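Local coordinates for biofilm-associated surface protein (Staphylococcus aureus, PDB 7C7U), which is a cell wall-anchored surface protein that takes part in biofilm formation, probably through a calcium-responsive switch to functional amyloid, at residues G450-K455 / G482-S487; P524-V529 / L582-S587; D533-V538 / S567-V572; S544-T549 / V559-D564. One frame throughout, in Å; residues are numbered along the deposited sequence.

In the fold
All four contacts lie on the same side of the chain's centre, within two successive beta domains near its C-terminal end. Contact 1, a buried edge pairing of the seven-stranded sheet, belongs to the first; contacts 2, 3 and 4 belong to the second, their centres about 10 Å from one another. Contact 3 joins two strands of one sheet and contact 4 two strands of the sheet facing it, both through backbone hydrogen bonds; both are only partly buried, with polar side chains among those on their outer faces. Contact 2, buried, packs one sheet on the other and is apolar in character. It also meets contact 1, where Asn527 and Pro528 touch Ser451, joining the domains.

Contact 1 of 4, residues G450-K455 / G482-S487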
loop_
_atom_site.group_PDB
_atom_site.type_symbol
_atom_site.label_atom_id
_atom_site.label_comp_id
_atom_site.label_asym_id
_atom_site.label_seq_id
_atom_site.Cartn_x
_atom_site.Cartn_y
_atom_site.Cartn_z
ATOM N N GLY A 450 29.717 11.246 13.284
ATOM C CA GLY A 450 29.051 9.958 13.292
ATOM C C GLY A 450 28.124 9.822 12.099
ATOM O O GLY A 450 28.269 10.525 11.097
ATOM N N SER A 451 27.159 8.918 12.223
ATOM C CA SER A 451 26.237 8.629 11.129
ATOM C C SER A 451 24.960 8.025 11.700
ATOM O O SER A 451 24.897 7.638 12.870
ATOM C CB SER A 451 26.857 7.667 10.117
ATOM O OG SER A 451 27.097 6.413 10.733
ATOM N N VAL A 452 23.941 7.936 10.853
ATOM C CA VAL A 452 22.675 7.353 11.277
ATOM C C VAL A 452 22.009 6.761 10.040
ATOM O O VAL A 452 22.077 7.368 8.959
ATOM C CB VAL A 452 21.805 8.399 11.999
ATOM C CG1 VAL A 452 21.594 9.627 11.124
ATOM C CG2 VAL A 452 20.471 7.794 12.458
ATOM N N PRO A 453 21.394 5.577 10.131
ATOM C CA PRO A 453 20.726 5.009 8.953
ATOM C C PRO A 453 19.533 5.863 8.565
ATOM O O PRO A 453 18.676 6.162 9.401
ATOM C CB PRO A 453 20.296 3.609 9.417
ATOM C CG PRO A 453 21.152 3.311 10.616
ATOM C CD PRO A 453 21.356 4.653 11.278
ATOM N N LEU A 454 19.510 6.279 7.297
ATOM C CA LEU A 454 18.402 7.027 6.715
ATOM C C LEU A 454 17.855 6.238 5.533
ATOM O O LEU A 454 18.612 5.842 4.639
ATOM C CB LEU A 454 18.834 8.421 6.249
ATOM C CG LEU A 454 19.417 9.341 7.331
ATOM C CD1 LEU A 454 19.987 10.612 6.700
ATOM C CD2 LEU A 454 18.384 9.666 8.419
ATOM N N LYS A 455 16.549 6.023 5.524
ATOM C CA LYS A 455 15.889 5.234 4.492
ATOM C C LYS A 455 15.239 6.151 3.456
ATOM O O LYS A 455 15.060 7.348 3.681
ATOM C CB LYS A 455 14.874 4.294 5.139
ATOM C CG LYS A 455 15.512 3.424 6.213
ATOM C CD LYS A 455 16.762 2.730 5.661
ATOM C CE LYS A 455 17.648 2.194 6.765
ATOM N NZ LYS A 455 18.724 1.287 6.255
ATOM N N GLY A 482 23.562 10.069 5.602
ATOM C CA GLY A 482 23.492 9.717 6.999
ATOM C C GLY A 482 24.598 10.285 7.873
ATOM O O GLY A 482 24.438 10.318 9.095
ATOM N N THR A 483 25.716 10.717 7.298
ATOM C CA THR A 483 26.808 11.233 8.126
ATOM C C THR A 483 26.478 12.617 8.685
ATOM O O THR A 483 25.668 13.368 8.131
ATOM C CB THR A 483 28.111 11.322 7.330
ATOM O OG1 THR A 483 27.946 12.239 6.242
ATOM C CG2 THR A 483 28.520 9.959 6.802
ATOM N N PHE A 484 27.140 12.961 9.797
ATOM C CA PHE A 484 26.997 14.290 10.371
ATOM C C PHE A 484 28.287 14.709 11.075
ATOM O O PHE A 484 29.093 13.880 11.507
ATOM C CB PHE A 484 25.811 14.381 11.340
ATOM C CG PHE A 484 25.799 13.315 12.399
ATOM C CD1 PHE A 484 26.548 13.462 13.561
ATOM C CD2 PHE A 484 25.006 12.187 12.257
ATOM C CE1 PHE A 484 26.530 12.482 14.542
ATOM C CE2 PHE A 484 24.982 11.215 13.232
ATOM C CZ PHE A 484 25.740 11.361 14.377
ATOM N N SER A 485 28.450 16.023 11.188
ATOM C CA SER A 485 29.605 16.663 11.825
ATOM C C SER A 485 29.052 17.873 12.566
ATOM O O SER A 485 28.718 18.885 11.940
ATOM C CB SER A 485 30.654 17.063 10.799
ATOM O OG SER A 485 30.946 15.971 9.945
ATOM N N VAL A 486 28.887 17.735 13.878
ATOM C CA VAL A 486 28.306 18.778 14.719
ATOM C C VAL A 486 29.440 19.543 15.385
ATOM O O VAL A 486 30.227 18.955 16.141
ATOM C CB VAL A 486 27.370 18.185 15.784
ATOM C CG1 VAL A 486 26.780 19.294 16.628
ATOM C CG2 VAL A 486 26.259 17.301 15.132
ATOM N N SER A 487 29.502 20.853 15.147
ATOM C CA SER A 487 30.479 21.707 15.819
ATOM C C SER A 487 30.066 21.932 17.272
ATOM O O SER A 487 28.892 22.209 17.555
ATOM C CB SER A 487 30.612 23.051 15.098
ATOM O OG SER A 487 31.332 22.910 13.887
#
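Phe484 lays its ring against the backbone of Gly450 and Ser451. Its CB leaves strand 483-487 beside Gly450, with which Phe484 forms the hydrogen-bonded pair, and CG stands between the backbone N and the carbonyl carbon (chi1 52°), which swings the ring across to the neighbouring strand. CG and CD2 lie near Gly450 O, CD1 and CE1 near Gly450 N. At the far rim, CE2 comes to 3.3 Å from Ser451 N, while CZ is 3.6 Å from Gly450 C. The CA of Gly450 stands over the ring face, 4.1 Å from the centroid, in a CH-pi contact. Phe484 CE2 also meets Val452 CG1 at 4.3 Å.

The two backbones are paired antiparallel. Gly450 N donates to Phe484 O at 3.2 Å, and Phe484 N returns a bond to Gly450 O at 3.0 Å. Toward Gly482 the pairing frays, and Val452 N reaches Gly482 O in a weak, bent bond (132° at the hydrogen). Leu454 CD1 rests on Gly482 CA at 3.6 Å.

Strand 483-487 is an outermost strand of its mixed sheet, next to strand 447-451. The ring of Phe484 also packs on Ile498 and Ile500 of strand 494-501, whereas Ser451 and Thr483 touch Asn527 of the following domain.

Contact 2 of 4, residues P524-V529 / L582-S587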
loop_
_atom_site.group_PDB
_atom_site.type_symbol
_atom_site.label_atom_id
_atom_site.label_comp_id
_atom_site.label_asym_id
_atom_site.label_seq_id
_atom_site.Cartn_x
_atom_site.Cartn_y
_atom_site.Cartn_z
ATOM N N PRO A 524 38.031 4.451 18.097
ATOM C CA PRO A 524 37.394 5.116 16.953
ATOM C C PRO A 524 36.112 4.387 16.556
ATOM O O PRO A 524 35.685 3.467 17.263
ATOM C CB PRO A 524 38.467 5.032 15.859
ATOM C CG PRO A 524 39.236 3.788 16.204
ATOM C CD PRO A 524 39.214 3.665 17.703
ATOM N N SER A 525 35.494 4.794 15.445
ATOM C CA SER A 525 34.338 4.093 14.883
ATOM C C SER A 525 34.431 4.107 13.362
ATOM O O SER A 525 35.148 4.918 12.771
ATOM C CB SER A 525 33.000 4.704 15.337
ATOM O OG SER A 525 32.852 6.048 14.895
ATOM N N ILE A 526 33.706 3.178 12.732
ATOM C CA ILE A 526 33.667 3.039 11.278
ATOM C C ILE A 526 32.242 3.285 10.806
ATOM O O ILE A 526 31.296 2.715 11.361
ATOM C CB ILE A 526 34.148 1.644 10.829
ATOM C CG1 ILE A 526 35.505 1.323 11.447
ATOM C CG2 ILE A 526 34.233 1.554 9.317
ATOM C CD1 ILE A 526 35.876 -0.142 11.375
ATOM N N ASN A 527 32.083 4.133 9.793
ATOM C CA ASN A 527 30.764 4.328 9.209
ATOM C C ASN A 527 30.392 3.117 8.347
ATOM O O ASN A 527 31.273 2.406 7.855
ATOM C CB ASN A 527 30.719 5.601 8.364
ATOM C CG ASN A 527 30.760 6.866 9.202
ATOM O OD1 ASN A 527 30.667 6.821 10.431
ATOM N ND2 ASN A 527 30.868 8.007 8.532
ATOM N N PRO A 528 29.098 2.856 8.156
ATOM C CA PRO A 528 28.693 1.702 7.338
ATOM C C PRO A 528 29.350 1.730 5.960
ATOM O O PRO A 528 29.596 2.795 5.389
ATOM C CB PRO A 528 27.172 1.851 7.248
ATOM C CG PRO A 528 26.796 2.573 8.506
ATOM C CD PRO A 528 27.936 3.528 8.774
ATOM N N VAL A 529 29.684 0.543 5.452
ATOM C CA VAL A 529 30.390 0.386 4.185
ATOM C C VAL A 529 29.671 -0.684 3.369
ATOM O O VAL A 529 29.385 -1.767 3.887
ATOM C CB VAL A 529 31.867 -0.009 4.403
ATOM C CG1 VAL A 529 32.568 -0.217 3.069
ATOM C CG2 VAL A 529 32.604 1.037 5.255
ATOM N N LEU A 582 34.855 -5.436 9.614
ATOM C CA LEU A 582 35.843 -4.384 9.796
ATOM C C LEU A 582 35.934 -3.984 11.262
ATOM O O LEU A 582 34.913 -3.856 11.945
ATOM C CB LEU A 582 35.483 -3.161 8.953
ATOM C CG LEU A 582 35.429 -3.387 7.445
ATOM C CD1 LEU A 582 35.024 -2.110 6.722
ATOM C CD2 LEU A 582 36.777 -3.877 6.965
ATOM N N THR A 583 37.159 -3.799 11.748
ATOM C CA THR A 583 37.402 -3.190 13.047
ATOM C C THR A 583 38.481 -2.126 12.887
ATOM O O THR A 583 39.127 -2.020 11.840
ATOM C CB THR A 583 37.832 -4.214 14.109
ATOM O OG1 THR A 583 39.036 -4.871 13.694
ATOM C CG2 THR A 583 36.732 -5.255 14.335
ATOM N N SER A 584 38.676 -1.332 13.936
ATOM C CA SER A 584 39.697 -0.301 13.881
ATOM C C SER A 584 40.227 -0.026 15.281
ATOM O O SER A 584 39.555 -0.276 16.287
ATOM C CB SER A 584 39.157 0.991 13.255
ATOM O OG SER A 584 37.996 1.441 13.938
ATOM N N THR A 585 41.452 0.487 15.329
ATOM C CA THR A 585 42.018 1.041 16.551
ATOM C C THR A 585 42.694 2.355 16.195
ATOM O O THR A 585 43.103 2.577 15.052
ATOM C CB THR A 585 43.033 0.094 17.229
ATOM O OG1 THR A 585 44.059 -0.257 16.296
ATOM C CG2 THR A 585 42.352 -1.188 17.728
ATOM N N ALA A 586 42.825 3.225 17.194
ATOM C CA ALA A 586 43.481 4.511 17.026
ATOM C C ALA A 586 44.716 4.563 17.911
ATOM O O ALA A 586 44.784 3.893 18.947
ATOM C CB ALA A 586 42.549 5.678 17.380
ATOM N N SER A 587 45.695 5.363 17.497
ATOM C CA SER A 587 46.885 5.576 18.307
ATOM C C SER A 587 47.252 7.052 18.279
ATOM O O SER A 587 47.025 7.749 17.285
ATOM C CB SER A 587 48.070 4.722 17.833
ATOM O OG SER A 587 48.424 5.058 16.506
#
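Ile526 and Pro524 press their side chains onto strand 581-588, and the contact is held by packing, chiefly apolar. Ile526 CD1 lies 3.9 Å from Leu582 CB and 3.6 Å from the carbonyl carbon of Thr583, so the end of this side chain rests on backbone as much as on side chain. With CG1 turned away from the carbonyl carbon (chi1 -52°) and the chain extended beyond it (chi2 164°), the isoleucine reaches straight across. Pro524 makes contact through CG and CD: CD meets Ala586 CB at 3.9 Å and CG comes close to the carbonyl carbon of Thr585. Val529 CG2 adds a looser touch on Leu582 CD1.

The polar element is Ser584. Its OG sits between the two apolar residues, 3.5 Å from Pro524 CG and 3.5 Å from Ile526 CG1, and it is hydrogen-bonded with Ser596 OG, which satisfies the hydroxyl within this buried interface.

Face-to-face packing of this kind is that of a beta sandwich. Strand 525-526 pairs with strand 535-539 in one sheet, strand 581-588 lies between strands 545-550 and 591-600 in the other, and Ile526 also packs on Ile536 and Ile599.

Contact 3 of 4, residues D533-V538 / S567-V572; sequences DQQIVV and SAAINV
Gln535 and Asn571 run side by side on the outer face of an antiparallel strand pair, pointing the same way with their amide planes 24° apart. In the glutamine, chi1 near +60° (67°) sends CG off over the strand, and the chain is extended beyond it. This carries the amide along the face to where OE1 lies 4.1 Å from Ala569 CB; nearer the backbone, Gln535 CB is 3.9 Å from Asn571 OD1. Val537 and Ala569 continue this face, and Val537 CG1 leans on Ala568 O at 3.5 Å.

Ile536 and Ile570 occupy the opposite face as a hydrogen-bonded pair, their CB atoms 4.3 Å apart. Two bonds join their backbones: Ile536 N reaches Ile570 O at 2.9 Å, and Ile570 N bonds in turn to Ile536 O. Val538 and Ala568 form the next such pair, with a bond of 3.0 Å from Val538 N to Ala568 O and a return bond of 2.9 Å from Ala568 N to Val538 O. At the other end Val572 N bonds to Gln534 O, where Val572 CG2 also crowds in at 3.2 Å.

Strand 535-539 is the middle one of three, flanked by 525-526 and 567-571, the two outer strands. The face of Ile536, Val538 and Ile570 is turned inward: Ile570 and Val538 pack on Val548 and Val559 of the hairpin in the facing sheet.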
loop_
_atom_site.group_PDB
_atom_site.type_symbol
_atom_site.label_atom_id
_atom_site.label_comp_id
_atom_site.label_asym_id
_atom_site.label_seq_id
_atom_site.Cartn_x
_atom_site.Cartn_y
_atom_site.Cartn_z
ATOM N N ASP A 533 31.235 1.048 -2.233
ATOM C CA ASP A 533 32.014 2.148 -1.679
ATOM C C ASP A 533 33.507 1.922 -1.892
ATOM O O ASP A 533 34.037 0.856 -1.564
ATOM C CB ASP A 533 31.712 2.308 -0.187
ATOM C CG ASP A 533 30.383 3.003 0.071
ATOM O OD1 ASP A 533 30.013 3.898 -0.727
ATOM O OD2 ASP A 533 29.707 2.644 1.063
ATOM N N GLN A 534 34.180 2.923 -2.457
ATOM C CA GLN A 534 35.628 2.913 -2.615
ATOM C C GLN A 534 36.366 3.523 -1.428
ATOM O O GLN A 534 37.598 3.624 -1.472
ATOM C CB GLN A 534 36.021 3.673 -3.887
ATOM C CG GLN A 534 35.222 3.307 -5.119
ATOM C CD GLN A 534 35.696 2.020 -5.752
ATOM O OE1 GLN A 534 36.754 1.498 -5.397
ATOM N NE2 GLN A 534 34.916 1.498 -6.696
ATOM N N GLN A 535 35.655 3.943 -0.382
ATOM C CA GLN A 535 36.276 4.625 0.743
ATOM C C GLN A 535 35.612 4.181 2.037
ATOM O O GLN A 535 34.422 3.855 2.063
ATOM C CB GLN A 535 36.218 6.155 0.609
ATOM C CG GLN A 535 34.827 6.751 0.695
ATOM C CD GLN A 535 34.834 8.246 0.460
ATOM O OE1 GLN A 535 35.891 8.880 0.463
ATOM N NE2 GLN A 535 33.653 8.820 0.249
ATOM N N ILE A 536 36.407 4.153 3.104
ATOM C CA ILE A 536 35.960 3.790 4.446
ATOM C C ILE A 536 36.121 5.020 5.334
ATOM O O ILE A 536 37.250 5.412 5.659
ATOM C CB ILE A 536 36.750 2.599 5.010
ATOM C CG1 ILE A 536 36.735 1.427 4.026
ATOM C CG2 ILE A 536 36.196 2.177 6.360
ATOM C CD1 ILE A 536 37.412 0.173 4.560
ATOM N N VAL A 537 35.002 5.624 5.734
ATOM C CA VAL A 537 35.030 6.793 6.607
ATOM C C VAL A 537 35.120 6.343 8.062
ATOM O O VAL A 537 34.353 5.479 8.508
ATOM C CB VAL A 537 33.793 7.674 6.379
ATOM C CG1 VAL A 537 33.914 8.972 7.185
ATOM C CG2 VAL A 537 33.608 7.964 4.891
ATOM N N VAL A 538 36.059 6.936 8.808
ATOM C CA VAL A 538 36.260 6.636 10.222
ATOM C C VAL A 538 36.144 7.923 11.032
ATOM O O VAL A 538 36.404 9.024 10.537
ATOM C CB VAL A 538 37.623 5.952 10.489
ATOM C CG1 VAL A 538 37.663 4.574 9.865
ATOM C CG2 VAL A 538 38.779 6.828 9.983
ATOM N N SER A 567 36.667 13.225 11.889
ATOM C CA SER A 567 36.389 12.183 10.911
ATOM C C SER A 567 37.372 12.330 9.759
ATOM O O SER A 567 37.843 13.433 9.459
ATOM C CB SER A 567 34.932 12.237 10.420
ATOM O OG SER A 567 34.839 12.976 9.220
ATOM N N ALA A 568 37.723 11.196 9.158
ATOM C CA ALA A 568 38.661 11.166 8.047
ATOM C C ALA A 568 38.295 10.014 7.122
ATOM O O ALA A 568 37.422 9.196 7.428
ATOM C CB ALA A 568 40.105 11.034 8.539
ATOM N N ALA A 569 39.008 9.930 6.001
ATOM C CA ALA A 569 38.697 8.978 4.946
ATOM C C ALA A 569 39.878 8.054 4.690
ATOM O O ALA A 569 41.039 8.474 4.740
ATOM C CB ALA A 569 38.323 9.699 3.651
ATOM N N ILE A 570 39.571 6.789 4.429
ATOM C CA ILE A 570 40.533 5.823 3.922
ATOM C C ILE A 570 40.116 5.428 2.512
ATOM O O ILE A 570 38.939 5.167 2.258
ATOM C CB ILE A 570 40.606 4.592 4.848
ATOM C CG1 ILE A 570 41.100 5.009 6.233
ATOM C CG2 ILE A 570 41.488 3.520 4.247
ATOM C CD1 ILE A 570 41.326 3.859 7.165
ATOM N N ASN A 571 41.080 5.380 1.598
ATOM C CA ASN A 571 40.823 5.014 0.212
ATOM C C ASN A 571 41.371 3.625 -0.074
ATOM O O ASN A 571 42.440 3.254 0.419
ATOM C CB ASN A 571 41.432 6.031 -0.757
ATOM C CG ASN A 571 40.917 7.433 -0.526
ATOM O OD1 ASN A 571 39.747 7.626 -0.192
ATOM N ND2 ASN A 571 41.787 8.423 -0.701
ATOM N N VAL A 572 40.621 2.860 -0.864
ATOM C CA VAL A 572 40.990 1.508 -1.250
ATOM C C VAL A 572 40.816 1.392 -2.759
ATOM O O VAL A 572 40.046 2.128 -3.381
ATOM C CB VAL A 572 40.156 0.428 -0.517
ATOM C CG1 VAL A 572 40.580 0.320 0.941
ATOM C CG2 VAL A 572 38.673 0.735 -0.616
#

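Contact 4 of 4, residues S544-T549 / V559-D564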
loop_
_atom_site.group_PDB
_atom_site.type_symbol
_atom_site.label_atom_id
_atom_site.label_comp_id
_atom_site.label_asym_id
_atom_site.label_seq_id
_atom_site.Cartn_x
_atom_site.Cartn_y
_atom_site.Cartn_z
ATOM N N SER A 544 44.666 11.726 16.159
ATOM C CA SER A 544 44.923 10.297 16.250
ATOM C C SER A 544 44.978 9.682 14.855
ATOM O O SER A 544 44.342 10.162 13.916
ATOM C CB SER A 544 43.843 9.597 17.082
ATOM O OG SER A 544 42.619 9.492 16.365
ATOM N N THR A 545 45.753 8.616 14.725
ATOM C CA THR A 545 45.816 7.868 13.481
ATOM C C THR A 545 45.004 6.589 13.644
ATOM O O THR A 545 45.241 5.810 14.573
ATOM C CB THR A 545 47.265 7.565 13.098
ATOM O OG1 THR A 545 47.956 8.797 12.852
ATOM C CG2 THR A 545 47.323 6.701 11.846
ATOM N N VAL A 546 44.049 6.383 12.741
ATOM C CA VAL A 546 43.126 5.253 12.787
ATOM C C VAL A 546 43.506 4.257 11.698
ATOM O O VAL A 546 43.686 4.637 10.534
ATOM C CB VAL A 546 41.669 5.712 12.612
ATOM C CG1 VAL A 546 40.713 4.514 12.700
ATOM C CG2 VAL A 546 41.316 6.744 13.650
ATOM N N THR A 547 43.602 2.985 12.075
ATOM C CA THR A 547 43.952 1.900 11.166
ATOM C C THR A 547 42.815 0.888 11.141
ATOM O O THR A 547 42.334 0.466 12.197
ATOM C CB THR A 547 45.260 1.233 11.603
ATOM O OG1 THR A 547 46.286 2.230 11.711
ATOM C CG2 THR A 547 45.688 0.169 10.601
ATOM N N VAL A 548 42.383 0.510 9.941
ATOM C CA VAL A 548 41.250 -0.393 9.750
ATOM C C VAL A 548 41.770 -1.730 9.247
ATOM O O VAL A 548 42.544 -1.781 8.284
ATOM C CB VAL A 548 40.215 0.190 8.772
ATOM C CG1 VAL A 548 39.051 -0.781 8.600
ATOM C CG2 VAL A 548 39.714 1.540 9.273
ATOM N N THR A 549 41.336 -2.809 9.894
ATOM C CA THR A 549 41.701 -4.163 9.508
ATOM C C THR A 549 40.436 -4.996 9.352
ATOM O O THR A 549 39.405 -4.709 9.966
ATOM C CB THR A 549 42.634 -4.822 10.546
ATOM O OG1 THR A 549 41.908 -5.083 11.754
ATOM C CG2 THR A 549 43.825 -3.922 10.865
ATOM N N VAL A 559 44.694 6.284 8.352
ATOM C CA VAL A 559 44.530 7.718 8.144
ATOM C C VAL A 559 44.703 8.430 9.478
ATOM O O VAL A 559 44.284 7.932 10.528
ATOM C CB VAL A 559 43.168 8.050 7.489
ATOM C CG1 VAL A 559 42.020 7.772 8.441
ATOM C CG2 VAL A 559 43.141 9.491 6.998
ATOM N N THR A 560 45.359 9.586 9.426
ATOM C CA THR A 560 45.429 10.496 10.558
ATOM C C THR A 560 44.278 11.488 10.468
ATOM O O THR A 560 44.049 12.089 9.415
ATOM C CB THR A 560 46.772 11.231 10.586
ATOM O OG1 THR A 560 47.797 10.330 11.031
ATOM C CG2 THR A 560 46.715 12.437 11.518
ATOM N N ILE A 561 43.560 11.651 11.567
ATOM C CA ILE A 561 42.414 12.560 11.610
ATOM C C ILE A 561 42.923 13.995 11.763
ATOM O O ILE A 561 43.771 14.252 12.639
ATOM C CB ILE A 561 41.472 12.171 12.747
ATOM C CG1 ILE A 561 40.842 10.813 12.421
ATOM C CG2 ILE A 561 40.395 13.235 12.961
ATOM C CD1 ILE A 561 40.290 10.110 13.595
ATOM N N PRO A 562 42.467 14.924 10.916
ATOM C CA PRO A 562 43.056 16.272 10.881
ATOM C C PRO A 562 42.685 17.124 12.090
ATOM O O PRO A 562 41.784 16.812 12.875
ATOM C CB PRO A 562 42.503 16.874 9.583
ATOM C CG PRO A 562 41.286 16.074 9.262
ATOM C CD PRO A 562 41.544 14.692 9.789
ATOM N N ALA A 563 43.387 18.266 12.178
ATOM C CA ALA A 563 43.547 19.011 13.426
ATOM C C ALA A 563 42.246 19.600 13.957
ATOM O O ALA A 563 42.110 19.782 15.174
ATOM C CB ALA A 563 44.572 20.125 13.234
ATOM N N ASP A 564 41.284 19.910 13.088
ATOM C CA ASP A 564 40.071 20.593 13.515
ATOM C C ASP A 564 38.835 19.791 13.116
ATOM O O ASP A 564 37.783 20.361 12.818
ATOM C CB ASP A 564 40.022 21.999 12.914
ATOM C CG ASP A 564 39.642 23.068 13.931
ATOM O OD1 ASP A 564 40.464 23.341 14.837
ATOM O OD2 ASP A 564 38.541 23.653 13.815
#
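The beta hairpin of strands 545-550 and 555-560 is joined here at its open end, where Ser544, Thr545 and Val546 pair with Val559, Thr560 and Ile561. Val546 and Val559 form an antiparallel hydrogen-bonded pair. Val546 N donates to Val559 O at 2.7 Å, and Val559 N bonds back to Val546 O at 2.9 Å. One step further out, Ile561 N meets Ser544 O at 2.9 Å in an almost straight bond (178° at the hydrogen), extending the ladder past the end of the regular strand.

Between these bonds sits the non-hydrogen-bonded pair Thr545 and Thr560, whose side chains lie on the outer face and cross obliquely. Their hydroxyls, Thr545 OG1 and Thr560 OG1, are modelled close together as a very short and doubtful hydrogen bond, with no donor assigned. Thr545 CG2 lies 3.5 Å from Val559 O across the pair.

On the inner face Ile561 CD1 tucks against Val546 CG2 at 3.5 Å. The same methyl group touches Ser544 OG at 3.7 Å, a hydroxyl that is hydrogen-bonded to Thr541 O.

Strand 555-560 is outermost in its four-stranded sheet, whereas 545-550 is bordered on its other side by strand 581-588, to which Thr545 and Thr547 are bonded. The inner face meets the other sheet, with Val546 against Val538 and Ile561 against Ala568.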